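Local coordinates for thiol-activated cytolysin (PDB 6NAL), which is probably a cholesterol-dependent-cytolysin-type toxin of a Gram-negative bacterium that inserts into membranes and forms pores, at residues Ile29-Glu37 with Ile46-Ser54. Numbering follows the deposited sequence.
Sequences ISNIDLPAE and IVMTREKCS
The side chains of L34 and R50 cross at about a right angle. The leucine methyl CD2 sits over the centre of one face of the guanidinium, 3.8 Å from R50 CZ, while L34 CD1 and CB rest on R50 CB. A bend at chi3 (-54°) in R50 turns the guanidinium along P35, whose CD lies at its edge near the plane. R50 NH2 also gives a weak, bent hydrogen bond to P35 O (3.3 Å, 143° at the hydrogen); R50 NE is buried without a partner. The E37 carboxylate may add a diffuse attraction, but E37 OE2 stays 4.4 Å from R50 NH2, well out of the guanidinium plane. Between the backbones, a water accepts from R50 N and donates to L34 O. Direct pairing begins at E37 and M48, an antiparallel hydrogen-bonded pair in the β-hairpin of strands 37-41 and 44-59: E37 N to M48 O spans 3.0 Å and M48 N to E37 O 2.8 Å, both nearly straight. Strand 349-372 flanks 44-59 through backbone bonds such as T49 with K359, placing the hairpin in the long sheet leading toward the C-terminal β-sandwich; from its strand 378-389, Y389 touches A36 and V47.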
# COMPACT_ATOMS: atom_id res chain seq x y z
N ILE A 29 -12.82 8.38 -16.67
CA ILE A 29 -13.60 7.79 -15.61
C ILE A 29 -14.03 8.94 -14.71
O ILE A 29 -13.22 9.82 -14.40
CB ILE A 29 -12.78 6.74 -14.83
CG1 ILE A 29 -11.94 5.89 -15.80
CG2 ILE A 29 -13.72 5.88 -13.99
CD1 ILE A 29 -12.73 4.85 -16.52
N SER A 30 -15.29 9.00 -14.35
CA SER A 30 -15.74 10.21 -13.62
C SER A 30 -16.59 9.81 -12.42
O SER A 30 -17.82 9.87 -12.45
CB SER A 30 -16.50 11.14 -14.57
OG SER A 30 -17.68 10.51 -15.05
N ASN A 31 -15.92 9.42 -11.34
CA ASN A 31 -16.58 8.72 -10.25
C ASN A 31 -15.53 8.37 -9.21
O ASN A 31 -14.46 7.88 -9.56
CB ASN A 31 -17.29 7.46 -10.77
CG ASN A 31 -16.42 6.66 -11.72
OD1 ASN A 31 -15.34 6.18 -11.34
ND2 ASN A 31 -16.88 6.50 -12.98
N ILE A 32 -15.79 8.66 -7.93
CA ILE A 32 -14.82 8.36 -6.88
C ILE A 32 -15.26 7.17 -6.02
O ILE A 32 -14.65 6.89 -4.99
CB ILE A 32 -14.57 9.63 -6.02
CG1 ILE A 32 -13.39 9.40 -5.07
CG2 ILE A 32 -15.80 10.05 -5.27
CD1 ILE A 32 -12.08 8.95 -5.71
N ASP A 33 -16.30 6.45 -6.44
CA ASP A 33 -16.93 5.42 -5.61
C ASP A 33 -16.23 4.07 -5.80
O ASP A 33 -16.78 3.11 -6.34
CB ASP A 33 -18.41 5.33 -5.95
CG ASP A 33 -18.66 5.24 -7.48
OD1 ASP A 33 -17.88 5.83 -8.27
OD2 ASP A 33 -19.64 4.56 -7.88
N LEU A 34 -14.98 4.00 -5.31
CA LEU A 34 -14.15 2.81 -5.47
C LEU A 34 -13.74 2.26 -4.10
O LEU A 34 -12.58 2.38 -3.69
CB LEU A 34 -12.92 3.13 -6.31
CG LEU A 34 -13.10 3.48 -7.78
CD1 LEU A 34 -11.67 3.74 -8.42
CD2 LEU A 34 -13.82 2.44 -8.55
N PRO A 35 -14.67 1.64 -3.38
CA PRO A 35 -14.35 1.15 -2.04
C PRO A 35 -13.63 -0.19 -2.10
O PRO A 35 -13.87 -1.00 -3.00
CB PRO A 35 -15.72 1.00 -1.37
CG PRO A 35 -16.59 0.49 -2.54
CD PRO A 35 -16.06 1.29 -3.77
N ALA A 36 -12.77 -0.41 -1.12
CA ALA A 36 -12.11 -1.69 -0.99
C ALA A 36 -13.13 -2.79 -0.74
O ALA A 36 -14.14 -2.58 -0.06
CB ALA A 36 -11.11 -1.64 0.14
N GLU A 37 -12.84 -3.98 -1.28
CA GLU A 37 -13.72 -5.12 -1.09
C GLU A 37 -12.92 -6.36 -0.72
O GLU A 37 -11.72 -6.47 -0.98
CB GLU A 37 -14.58 -5.42 -2.33
CG GLU A 37 -13.90 -5.14 -3.62
CD GLU A 37 -14.87 -5.13 -4.78
OE1 GLU A 37 -14.50 -5.64 -5.88
OE2 GLU A 37 -16.00 -4.64 -4.58
N ILE A 46 -8.69 -12.12 1.08
CA ILE A 46 -8.39 -11.54 -0.22
C ILE A 46 -8.96 -10.15 -0.22
O ILE A 46 -10.17 -9.98 -0.10
CB ILE A 46 -8.94 -12.39 -1.37
CG1 ILE A 46 -8.28 -13.77 -1.32
CG2 ILE A 46 -8.64 -11.71 -2.66
CD1 ILE A 46 -8.99 -14.85 -2.04
N VAL A 47 -8.10 -9.14 -0.31
CA VAL A 47 -8.53 -7.75 -0.31
C VAL A 47 -8.23 -7.15 -1.67
O VAL A 47 -7.09 -7.21 -2.16
CB VAL A 47 -7.84 -6.95 0.80
CG1 VAL A 47 -8.26 -5.48 0.75
CG2 VAL A 47 -8.13 -7.53 2.17
N MSE A 48 -9.23 -6.50 -2.25
CA MSE A 48 -9.09 -5.89 -3.55
C MSE A 48 -9.35 -4.41 -3.42
O MSE A 48 -10.42 -3.97 -3.03
CB MSE A 48 -10.02 -6.50 -4.58
CG MSE A 48 -9.88 -5.79 -5.95
SE MSE A 48 -10.18 -6.87 -7.53
CE MSE A 48 -11.11 -5.52 -8.56
N THR A 49 -8.34 -3.62 -3.77
CA THR A 49 -8.39 -2.17 -3.72
C THR A 49 -8.31 -1.61 -5.15
O THR A 49 -7.72 -2.24 -6.04
CB THR A 49 -7.27 -1.64 -2.81
OG1 THR A 49 -7.44 -0.23 -2.63
CG2 THR A 49 -5.88 -1.95 -3.38
N ARG A 50 -8.93 -0.46 -5.39
CA ARG A 50 -9.02 0.10 -6.72
C ARG A 50 -8.58 1.54 -6.68
O ARG A 50 -8.85 2.27 -5.73
CB ARG A 50 -10.44 -0.01 -7.29
CG ARG A 50 -10.78 -1.44 -7.71
CD ARG A 50 -12.24 -1.60 -8.13
NE ARG A 50 -13.09 -1.10 -7.07
CZ ARG A 50 -14.41 -1.03 -7.13
NH1 ARG A 50 -15.07 -1.42 -8.21
NH2 ARG A 50 -15.05 -0.56 -6.08
N GLU A 51 -7.89 1.94 -7.73
CA GLU A 51 -7.34 3.28 -7.81
C GLU A 51 -7.51 3.80 -9.23
O GLU A 51 -7.27 3.08 -10.21
CB GLU A 51 -5.88 3.28 -7.45
CG GLU A 51 -5.35 4.60 -6.98
CD GLU A 51 -3.83 4.54 -6.77
OE1 GLU A 51 -3.19 3.47 -7.07
OE2 GLU A 51 -3.26 5.56 -6.31
N LYS A 52 -7.90 5.05 -9.30
CA LYS A 52 -8.09 5.77 -10.54
C LYS A 52 -6.74 6.36 -10.92
O LYS A 52 -6.14 7.08 -10.10
CB LYS A 52 -9.14 6.85 -10.36
CG LYS A 52 -9.48 7.59 -11.64
CD LYS A 52 -10.70 8.53 -11.50
CE LYS A 52 -10.50 9.79 -12.38
NZ LYS A 52 -11.68 10.30 -13.11
N CYS A 53 -6.29 6.06 -12.15
CA CYS A 53 -5.02 6.53 -12.67
C CYS A 53 -5.20 7.05 -14.08
O CYS A 53 -6.16 6.71 -14.76
CB CYS A 53 -3.94 5.44 -12.78
SG CYS A 53 -3.73 4.47 -11.35
N SER A 54 -4.22 7.84 -14.52
CA SER A 54 -4.09 8.23 -15.91
C SER A 54 -2.65 8.00 -16.36
O SER A 54 -1.71 7.99 -15.58
CB SER A 54 -4.53 9.67 -16.10
OG SER A 54 -3.53 10.59 -15.82
O HOH W 1 -10.34 0.65 -3.29